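Long-range contacts in ketosynthase (Streptomyces sp. MSC090213JE08, PDB 6KXD), which probably elongates acyl chains carried on acyl carrier protein by decarboxylative condensation with malonyl-ACP, as the ketosynthase of a highly reducing type II polyketide synthase: residues Tyr81-Ala86 against Ser149-Arg154; Arg65-Val70 against Ala153-Met158; Gln104-Val109 against Asn160-Thr165; Gly16-Ile21 against Ala86-Asp91. All blocks are in the same frame, centred on the assembly; numbering follows the deposited sequence.

Contact 1 of 4, residues Tyr81-Ala86 against Ser149-Arg154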
# COMPACT_ATOMS: atom_id res chain seq x y z
N TYR A 81 -10.91 9.78 -8.42
CA TYR A 81 -9.94 10.81 -8.32
C TYR A 81 -8.58 10.36 -8.85
O TYR A 81 -7.86 11.15 -9.52
CB TYR A 81 -9.75 11.24 -6.87
CG TYR A 81 -10.92 11.93 -6.22
CD1 TYR A 81 -11.92 12.55 -6.95
CD2 TYR A 81 -10.98 12.05 -4.84
CE1 TYR A 81 -12.97 13.19 -6.33
CE2 TYR A 81 -12.02 12.71 -4.21
CZ TYR A 81 -13.01 13.31 -4.96
OH TYR A 81 -14.07 13.96 -4.40
N ALA A 82 -8.23 9.10 -8.58
CA ALA A 82 -6.94 8.60 -8.94
C ALA A 82 -6.79 8.63 -10.47
O ALA A 82 -5.79 9.12 -11.03
CB ALA A 82 -6.79 7.20 -8.43
N VAL A 83 -7.85 8.13 -11.10
CA VAL A 83 -7.88 7.98 -12.57
C VAL A 83 -7.86 9.38 -13.20
O VAL A 83 -7.08 9.63 -14.13
CB VAL A 83 -9.11 7.16 -13.02
CG1 VAL A 83 -9.23 7.13 -14.54
CG2 VAL A 83 -9.08 5.73 -12.53
N ALA A 84 -8.69 10.30 -12.69
CA ALA A 84 -8.70 11.68 -13.20
C ALA A 84 -7.31 12.33 -13.07
O ALA A 84 -6.82 12.89 -14.03
CB ALA A 84 -9.80 12.47 -12.52
N ALA A 85 -6.66 12.26 -11.89
CA ALA A 85 -5.39 12.83 -11.72
C ALA A 85 -4.36 12.16 -12.64
O ALA A 85 -3.42 12.82 -13.11
CB ALA A 85 -4.95 12.76 -10.27
N ALA A 86 -4.48 10.84 -12.83
CA ALA A 86 -3.57 10.13 -13.68
C ALA A 86 -3.70 10.66 -15.12
O ALA A 86 -2.67 10.93 -15.74
CB ALA A 86 -3.85 8.66 -13.64
N SER A 149 -5.00 1.32 -8.27
CA SER A 149 -3.88 1.28 -9.18
C SER A 149 -4.28 0.68 -10.51
O SER A 149 -3.93 1.24 -11.54
CB SER A 149 -2.71 0.52 -8.54
OG SER A 149 -2.04 1.43 -7.71
N THR A 150 -5.01 -0.42 -10.46
CA THR A 150 -5.36 -1.17 -11.67
C THR A 150 -6.32 -0.36 -12.56
O THR A 150 -6.21 -0.44 -13.79
CB THR A 150 -5.96 -2.55 -11.37
OG1 THR A 150 -7.19 -2.45 -10.63
CG2 THR A 150 -4.95 -3.44 -10.68
N VAL A 151 -7.22 0.44 -11.98
CA VAL A 151 -8.15 1.19 -12.85
C VAL A 151 -7.41 2.23 -13.69
O VAL A 151 -7.92 2.59 -14.74
CB VAL A 151 -9.30 1.87 -12.10
CG1 VAL A 151 -10.31 0.87 -11.60
CG2 VAL A 151 -8.77 2.78 -11.00
N ILE A 152 -6.32 2.81 -13.18
CA ILE A 152 -5.52 3.72 -13.93
C ILE A 152 -5.00 3.00 -15.17
O ILE A 152 -5.01 3.58 -16.25
CB ILE A 152 -4.36 4.31 -13.14
CG1 ILE A 152 -4.91 5.20 -12.01
CG2 ILE A 152 -3.41 5.03 -14.07
CD1 ILE A 152 -3.90 5.62 -11.03
N ALA A 153 -4.51 1.77 -14.96
CA ALA A 153 -3.95 1.03 -16.09
C ALA A 153 -5.07 0.82 -17.11
O ALA A 153 -4.86 0.90 -18.35
CB ALA A 153 -3.31 -0.26 -15.67
N ARG A 154 -6.24 0.48 -16.59
CA ARG A 154 -7.41 0.24 -17.43
C ARG A 154 -7.74 1.48 -18.25
O ARG A 154 -7.95 1.41 -19.47
CB ARG A 154 -8.61 -0.18 -16.58
CG ARG A 154 -8.52 -1.61 -16.08
CD ARG A 154 -9.78 -2.03 -15.37
NE ARG A 154 -10.94 -1.97 -16.23
CZ ARG A 154 -12.20 -1.95 -15.78
NH1 ARG A 154 -12.41 -2.08 -14.48
NH2 ARG A 154 -13.21 -1.82 -16.62

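Contact 2 of 4, residues Arg65-Val70 against Ala153-Met158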
# COMPACT_ATOMS: atom_id res chain seq x y z
N ARG A 65 -14.77 14.80 -17.42
CA ARG A 65 -13.67 15.57 -17.99
C ARG A 65 -12.46 14.66 -18.24
O ARG A 65 -11.68 14.92 -19.14
CB ARG A 65 -13.31 16.77 -17.10
CG ARG A 65 -14.20 17.99 -17.31
CD ARG A 65 -13.74 19.26 -16.60
NE ARG A 65 -12.38 19.73 -16.87
CZ ARG A 65 -11.87 20.07 -18.07
NH1 ARG A 65 -12.27 19.47 -19.18
NH2 ARG A 65 -10.93 21.00 -18.15
N TRP A 66 -12.32 13.58 -17.45
CA TRP A 66 -11.05 12.87 -17.32
C TRP A 66 -11.17 11.39 -17.70
O TRP A 66 -10.19 10.80 -18.23
CB TRP A 66 -10.58 12.99 -15.87
CG TRP A 66 -10.87 14.34 -15.28
CD1 TRP A 66 -11.83 14.67 -14.36
CD2 TRP A 66 -10.18 15.55 -15.59
NE1 TRP A 66 -11.77 16.00 -14.05
CE2 TRP A 66 -10.79 16.57 -14.82
CE3 TRP A 66 -9.13 15.86 -16.45
CZ2 TRP A 66 -10.34 17.89 -14.87
CZ3 TRP A 66 -8.71 17.17 -16.53
CH2 TRP A 66 -9.31 18.16 -15.75
N ILE A 67 -12.32 10.81 -17.36
CA ILE A 67 -12.51 9.38 -17.41
C ILE A 67 -13.36 9.05 -18.63
O ILE A 67 -14.47 9.56 -18.79
CB ILE A 67 -13.16 8.86 -16.12
CG1 ILE A 67 -12.30 9.25 -14.92
CG2 ILE A 67 -13.34 7.35 -16.19
CD1 ILE A 67 -12.92 8.92 -13.61
N HIS A 68 -12.79 8.19 -19.47
CA HIS A 68 -13.35 7.91 -20.80
C HIS A 68 -13.74 6.45 -20.97
O HIS A 68 -14.73 6.14 -21.70
CB HIS A 68 -12.35 8.33 -21.87
CG HIS A 68 -12.15 9.80 -21.95
ND1 HIS A 68 -13.03 10.62 -22.65
CD2 HIS A 68 -11.18 10.59 -21.47
CE1 HIS A 68 -12.62 11.86 -22.54
NE2 HIS A 68 -11.49 11.87 -21.82
N HIS A 69 -12.94 5.54 -20.37
CA HIS A 69 -12.95 4.15 -20.71
C HIS A 69 -13.54 3.30 -19.61
O HIS A 69 -14.19 2.39 -19.88
CB HIS A 69 -11.55 3.63 -21.03
CG HIS A 69 -10.99 4.27 -22.23
ND1 HIS A 69 -9.72 4.81 -22.28
CD2 HIS A 69 -11.56 4.47 -23.44
CE1 HIS A 69 -9.52 5.29 -23.49
NE2 HIS A 69 -10.64 5.12 -24.20
N VAL A 70 -13.19 3.61 -18.35
CA VAL A 70 -13.59 2.81 -17.26
C VAL A 70 -14.99 3.26 -16.86
O VAL A 70 -15.17 4.43 -16.55
CB VAL A 70 -12.60 2.96 -16.10
CG1 VAL A 70 -13.08 2.17 -14.90
CG2 VAL A 70 -11.20 2.52 -16.50
N ALA A 153 -4.51 1.77 -14.96
CA ALA A 153 -3.95 1.03 -16.09
C ALA A 153 -5.07 0.82 -17.11
O ALA A 153 -4.86 0.90 -18.35
CB ALA A 153 -3.31 -0.26 -15.67
N ARG A 154 -6.24 0.48 -16.59
CA ARG A 154 -7.41 0.24 -17.43
C ARG A 154 -7.74 1.48 -18.25
O ARG A 154 -7.95 1.41 -19.47
CB ARG A 154 -8.61 -0.18 -16.58
CG ARG A 154 -8.52 -1.61 -16.08
CD ARG A 154 -9.78 -2.03 -15.37
NE ARG A 154 -10.94 -1.97 -16.23
CZ ARG A 154 -12.20 -1.95 -15.78
NH1 ARG A 154 -12.41 -2.08 -14.48
NH2 ARG A 154 -13.21 -1.82 -16.62
N GLU A 155 -7.86 2.61 -17.58
CA GLU A 155 -8.24 3.87 -18.25
C GLU A 155 -7.19 4.31 -19.28
O GLU A 155 -7.53 4.80 -20.37
CB GLU A 155 -8.43 4.94 -17.18
CG GLU A 155 -8.74 6.29 -17.75
CD GLU A 155 -10.05 6.42 -18.51
OE1 GLU A 155 -10.90 5.51 -18.40
OE2 GLU A 155 -10.21 7.45 -19.23
N LEU A 156 -5.90 4.15 -18.97
CA LEU A 156 -4.87 4.62 -19.85
C LEU A 156 -4.43 3.54 -20.86
O LEU A 156 -3.53 3.81 -21.68
CB LEU A 156 -3.70 5.15 -19.04
CG LEU A 156 -4.08 6.33 -18.14
CD1 LEU A 156 -2.90 6.79 -17.33
CD2 LEU A 156 -4.67 7.45 -18.97
N ARG A 157 -5.07 2.36 -20.80
CA ARG A 157 -4.85 1.25 -21.71
C ARG A 157 -3.41 0.77 -21.64
O ARG A 157 -2.75 0.59 -22.66
CB ARG A 157 -5.24 1.71 -23.13
CG ARG A 157 -6.71 2.10 -23.24
CD ARG A 157 -7.62 0.92 -23.05
NE ARG A 157 -7.37 -0.10 -24.06
CZ ARG A 157 -7.80 -1.36 -23.99
NH1 ARG A 157 -8.54 -1.76 -22.97
NH2 ARG A 157 -7.44 -2.22 -24.94
N MET A 158 -2.94 0.55 -20.41
CA MET A 158 -1.60 0.15 -20.14
C MET A 158 -1.62 -1.23 -19.50
O MET A 158 -1.82 -1.36 -18.29
CB MET A 158 -0.93 1.12 -19.19
CG MET A 158 -0.82 2.51 -19.73
SD MET A 158 -0.28 3.71 -18.51
CE MET A 158 1.42 3.19 -18.30

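Contact 3 of 4, residues Gln104-Val109 against Asn160-Thr165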
# COMPACT_ATOMS: atom_id res chain seq x y z
N GLN A 104 6.59 -0.47 -20.44
CA GLN A 104 6.51 -1.14 -19.17
C GLN A 104 6.55 -0.04 -18.12
O GLN A 104 7.37 0.85 -18.17
CB GLN A 104 7.63 -2.16 -18.95
CG GLN A 104 7.40 -2.96 -17.68
CD GLN A 104 8.51 -3.92 -17.32
OE1 GLN A 104 9.27 -4.38 -18.18
NE2 GLN A 104 8.62 -4.23 -16.03
N ALA A 105 5.64 -0.09 -17.15
CA ALA A 105 5.50 1.04 -16.26
C ALA A 105 5.10 0.53 -14.90
O ALA A 105 4.55 -0.60 -14.75
CB ALA A 105 4.47 1.99 -16.79
N VAL A 106 5.36 1.37 -13.91
CA VAL A 106 4.86 1.14 -12.62
C VAL A 106 3.76 2.19 -12.39
O VAL A 106 3.96 3.35 -12.69
CB VAL A 106 5.98 1.18 -11.56
CG1 VAL A 106 5.44 1.35 -10.15
CG2 VAL A 106 6.85 -0.06 -11.64
N ILE A 107 2.63 1.75 -11.83
CA ILE A 107 1.57 2.63 -11.37
C ILE A 107 1.37 2.32 -9.90
O ILE A 107 1.00 1.23 -9.57
CB ILE A 107 0.28 2.40 -12.16
CG1 ILE A 107 0.46 2.68 -13.64
CG2 ILE A 107 -0.86 3.20 -11.54
CD1 ILE A 107 -0.78 2.37 -14.45
N THR A 108 1.66 3.29 -9.06
CA THR A 108 1.63 3.05 -7.63
C THR A 108 0.92 4.25 -7.01
O THR A 108 1.35 5.39 -7.18
CB THR A 108 3.04 2.71 -7.13
OG1 THR A 108 3.00 2.58 -5.71
CG2 THR A 108 4.05 3.75 -7.54
N VAL A 109 -0.25 3.92 -6.44
CA VAL A 109 -1.16 4.83 -5.85
C VAL A 109 -1.22 4.51 -4.37
O VAL A 109 -1.53 3.41 -3.98
CB VAL A 109 -2.57 4.74 -6.46
CG1 VAL A 109 -3.49 5.72 -5.77
CG2 VAL A 109 -2.55 4.99 -7.96
N ASN A 160 0.93 -3.43 -19.48
CA ASN A 160 2.28 -3.81 -19.10
C ASN A 160 2.72 -2.97 -17.89
O ASN A 160 3.66 -2.23 -17.95
CB ASN A 160 3.28 -3.69 -20.26
CG ASN A 160 4.56 -4.45 -19.95
OD1 ASN A 160 4.59 -5.27 -19.01
ND2 ASN A 160 5.63 -4.18 -20.69
N VAL A 161 1.95 -3.12 -16.81
CA VAL A 161 2.05 -2.31 -15.65
C VAL A 161 2.13 -3.22 -14.44
O VAL A 161 1.39 -4.20 -14.36
CB VAL A 161 0.79 -1.42 -15.62
CG1 VAL A 161 0.40 -0.96 -14.24
CG2 VAL A 161 1.00 -0.26 -16.58
N GLU A 162 2.99 -2.83 -13.50
CA GLU A 162 2.90 -3.23 -12.11
C GLU A 162 2.04 -2.19 -11.38
O GLU A 162 2.49 -1.09 -11.13
CB GLU A 162 4.29 -3.30 -11.53
CG GLU A 162 4.37 -3.86 -10.13
CD GLU A 162 5.78 -3.74 -9.59
OE1 GLU A 162 6.68 -3.40 -10.39
OE2 GLU A 162 5.98 -3.96 -8.39
N ALA A 163 0.83 -2.58 -11.06
CA ALA A 163 -0.16 -1.70 -10.38
C ALA A 163 -0.21 -2.07 -8.91
O ALA A 163 -0.78 -3.05 -8.54
CB ALA A 163 -1.52 -1.87 -11.01
N THR A 164 0.45 -1.24 -8.10
CA THR A 164 0.62 -1.49 -6.72
C THR A 164 -0.03 -0.35 -5.95
O THR A 164 0.39 0.82 -6.04
CB THR A 164 2.10 -1.56 -6.34
OG1 THR A 164 2.70 -2.58 -7.13
CG2 THR A 164 2.29 -1.91 -4.89
N THR A 165 -1.02 -0.68 -5.15
CA THR A 165 -1.51 0.33 -4.23
C THR A 165 -0.76 0.21 -2.91
O THR A 165 -0.75 -0.85 -2.33
CB THR A 165 -2.99 0.14 -3.94
OG1 THR A 165 -3.60 0.26 -5.23
CG2 THR A 165 -3.56 1.19 -3.02
O HOH W 1 7.58 -3.74 -12.81

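Contact 4 of 4, residues Gly16-Ile21 against Ala86-Asp91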
# COMPACT_ATOMS: atom_id res chain seq x y z
N GLY A 16 -0.75 15.56 -12.03
CA GLY A 16 -2.16 15.55 -12.07
C GLY A 16 -2.69 15.79 -10.67
O GLY A 16 -2.24 15.12 -9.75
N VAL A 17 -3.68 16.67 -10.55
CA VAL A 17 -4.19 17.14 -9.25
C VAL A 17 -5.71 17.27 -9.28
O VAL A 17 -6.25 18.01 -10.13
CB VAL A 17 -3.57 18.49 -8.84
CG1 VAL A 17 -4.14 18.95 -7.50
CG2 VAL A 17 -2.06 18.48 -8.82
N ILE A 18 -6.36 16.61 -8.33
CA ILE A 18 -7.72 16.75 -7.91
C ILE A 18 -7.67 17.11 -6.43
O ILE A 18 -7.35 16.25 -5.64
CB ILE A 18 -8.53 15.45 -8.05
CG1 ILE A 18 -8.59 14.92 -9.49
CG2 ILE A 18 -9.91 15.66 -7.47
CD1 ILE A 18 -9.63 15.60 -10.33
N SER A 19 -8.00 18.34 -6.07
CA SER A 19 -7.80 18.74 -4.68
C SER A 19 -8.90 19.71 -4.27
O SER A 19 -9.59 20.29 -5.12
CB SER A 19 -6.43 19.36 -4.48
OG SER A 19 -6.46 20.77 -4.68
N SER A 20 -8.97 19.91 -2.95
CA SER A 20 -9.93 20.77 -2.31
C SER A 20 -9.62 22.24 -2.63
O SER A 20 -10.49 23.04 -2.36
CB SER A 20 -9.96 20.51 -0.81
OG SER A 20 -8.72 20.83 -0.24
N ILE A 21 -8.43 22.57 -3.16
CA ILE A 21 -8.03 23.93 -3.48
C ILE A 21 -7.75 24.11 -4.97
O ILE A 21 -7.11 25.11 -5.38
CB ILE A 21 -6.82 24.40 -2.65
CG1 ILE A 21 -5.50 23.73 -3.05
CG2 ILE A 21 -7.13 24.23 -1.17
CD1 ILE A 21 -4.29 24.32 -2.39
N ALA A 86 -4.48 10.84 -12.83
CA ALA A 86 -3.57 10.13 -13.68
C ALA A 86 -3.70 10.66 -15.12
O ALA A 86 -2.67 10.93 -15.74
CB ALA A 86 -3.85 8.66 -13.64
N ARG A 87 -4.94 10.77 -15.60
CA ARG A 87 -5.23 11.36 -16.94
C ARG A 87 -4.52 12.71 -17.02
O ARG A 87 -3.69 12.92 -17.86
CB ARG A 87 -6.74 11.40 -17.18
CG ARG A 87 -7.19 12.19 -18.40
CD ARG A 87 -6.88 11.46 -19.68
NE ARG A 87 -7.71 10.27 -19.85
CZ ARG A 87 -7.44 9.34 -20.75
NH1 ARG A 87 -6.43 9.52 -21.59
NH2 ARG A 87 -8.13 8.22 -20.79
N MET A 88 -4.84 13.60 -16.08
CA MET A 88 -4.25 14.92 -16.06
C MET A 88 -2.73 14.85 -16.08
O MET A 88 -2.09 15.64 -16.73
CB MET A 88 -4.66 15.68 -14.80
CG MET A 88 -6.07 16.10 -14.81
SD MET A 88 -6.38 17.06 -13.32
CE MET A 88 -7.85 16.20 -12.82
N ALA A 89 -2.16 13.92 -15.31
CA ALA A 89 -0.75 13.88 -15.17
C ALA A 89 -0.12 13.47 -16.51
O ALA A 89 0.92 14.01 -16.86
CB ALA A 89 -0.36 12.91 -14.09
N VAL A 90 -0.70 12.48 -17.18
CA VAL A 90 -0.10 12.03 -18.42
C VAL A 90 -0.34 13.11 -19.50
O VAL A 90 0.60 13.42 -20.24
CB VAL A 90 -0.54 10.63 -18.86
CG1 VAL A 90 -0.07 9.58 -17.86
CG2 VAL A 90 -2.02 10.50 -19.13
N ASP A 91 -1.50 13.75 -19.46
CA ASP A 91 -1.76 14.97 -20.28
C ASP A 91 -0.61 15.96 -20.03
O ASP A 91 0.09 16.39 -20.97
CB ASP A 91 -3.15 15.54 -20.00
CG ASP A 91 -4.28 14.69 -20.56
OD1 ASP A 91 -3.97 13.79 -21.35
OD2 ASP A 91 -5.44 14.91 -20.19

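Contact 1 of 4, residues Tyr81-Ala86 against Ser149-Arg154
Ile152 reaches across to Ala82, Val83 and Ala86 on the neighbouring helix. From its CB the short branch, CG2, stands anti to the backbone N and touches the Ala86 methyl (CG2 to CB 3.7 Å). The longer branch leaves with CG1 anti to the carbonyl carbon (chi1 -66°); CG1 lies 4.0 Å from Ala86 CB and 4.1 Å from Val83 CA. The tip goes furthest, with Ile152 CD1 4.0 Å from the carbonyl O of Ala82 and 4.2 Å from Ala82 CB. Small residues on helix 77-93 thus let an isoleucine lie against the helix backbone. The two helices, whose short segments come within 8.9 Å and cross at -44°, pack against the mixed sheet of the thiolase fold: Ile152 also touches Ile107 and Val109 of strand 105-110, while Ala85 touches Ala235 and Ile237 of strand 234-242. Beside the isoleucine, Val83 and Val151 meet at about a right angle through single methyls, and Val83 CG2 to Val151 CG2, at 3.3 Å, is tighter than usual van der Waals contact. No hydrogen bond joins the two segments. From helix 147-156, Thr150 OG1 bonds to the carbonyl O of Asp363 of the neighbouring subunit, and Ala153 packs on Val259 of that subunit.

Contact 2 of 4, residues Arg65-Val70 against Ala153-Met158
Glu155 turns its carboxylate to the backbone of His68, His69 and Val70 and accepts three N-H bonds. Glu155 OE1 takes two of them: His69 N at 2.8 Å, through the syn lone pair, and Val70 N at 3.0 Å, nearly in line with the C-O bond. Glu155 OE2 receives His68 N at 2.7 Å on its syn side, 27° out of the carboxylate plane. The side chain reaches the loop because CG is anti to the backbone N and the chain bends at the next bond (chi2 65°). The backbone of the same residue is gripped as well: His69 ND1 donates to Glu155 O at 2.9 Å, with that oxygen in the imidazole plane. Alongside, Val70 CG2 rests on Arg154 CB (3.7 Å). In the second shell, Arg87 makes a salt bridge to Glu155 OE2 and bonds through NE to Trp66 O, so it ties helix 77-93 to both partners and would probably favour the charged carboxylate. Arg154 is engaged by Asp74, and Arg157 by Asp262 of the neighbouring subunit. The loop is thus fastened to the C-terminal end of helix 147-156, which finishes in a Schellman motif: Arg157 has positive phi (61°) and Met158 N returns to Ala153 O.

Contact 3 of 4, residues Gln104-Val109 against Asn160-Thr165
Ile107 and Val161 lie on one face of the sheet, their side chains crossing at a slant: CG1 of Val161 sits 3.5 Å from Ile107 CD1, and Val161 CG2 is 4.1 Å from Ala105 CB. On the other face Val106 and Glu162 run side by side and point the same way. Glu162 is extended, CG anti to the backbone N (chi1 -173°), and its OE1 passes 3.6 Å from Val106 CG2. Between the two faces the strands run parallel and in register, joined by bonds such as Ile107 N to Glu162 O (2.9 Å) and Thr164 N to Ile107 O (2.9 Å). This is a beta-alpha-beta crossover: strands 105-110 and 161-166 are adjacent, and the connection includes helix 147-156, which covers the face of Ile107 and Ala163. At the start of the pair the Gln104 and Asn160 amides are turned 36° apart, and Asn160 ND2 lies 3.3 Å from Gln104 CB. A water donates to Glu162 OE1 at 2.6 Å and accepts a weak bond from Gln104 NE2. Glu162 is held further by Tyr179 OH on OE2 and by a salt bridge from OE1 to Arg190 of the neighbouring subunit; Thr165 makes backbone hydrogen bonds to that subunit as well.

Contact 4 of 4, residues Gly16-Ile21 against Ala86-Asp91
The Met88 side chain reaches Gly16, Val17 and Ile18 through two regular torsions: CG is anti to the carbonyl carbon (chi1 -72°), and SD continues the extended line (chi2 -177°). Here helix 77-93 packs on strand 10-19, a member of the mixed sheet of the thiolase fold. The short segments approach within 6.2 Å and run roughly antiparallel, at 145°. The backbones come nearest at Gly16, whose CA is 3.8 Å from Ala89 CA; with no side chain on the glycine, the helix backbone comes right down to the strand. Ala89 CB meets Gly16 N at 3.4 Å, and Met88 CB rests on Gly16 CA at 3.7 Å. Farther out, Met88 SD lies 3.3 Å from the carbonyl O of Val17. The Val17 N, buried by this contact, has no hydrogen-bond partner in the model. Met88 and Ile18 cross at about a right angle, but the Met88 CE and Ile18 CD1 methyls are modelled too close together, so that detail is doubtful. On the same helix Arg87 forms a salt bridge with Glu97, while Trp66 packs on Met88. Farther along segment 16-21 comes an ST turn, in which Ser19 OG accepts from Ile21 N at 3.1 Å and also bonds to the carbonyl O of Gly22.

From the N terminus, strand 10-19 opens contact 4, which closes at 86-91. Before it closes, 65-70 opens contact 2 and 81-86 opens contact 1, so contact 4 crosses both. Strand 105-110 then opens contact 3. Helix 147-156 closes contact 1 and, with the turn after it, contact 2; their closing segments overlap at Ala153 and Arg154. Strand 161-166 closes contact 3 last, crossing contacts 1 and 2. Contacts 3 and 4 follow in series, about 17 Å apart between centres, and reach the same sheet. Helix 77-93, shared by contacts 1 and 4, links strand 10-19 of that sheet to helix 147-156, while contact 2 adds the loop that precedes helix 77-93.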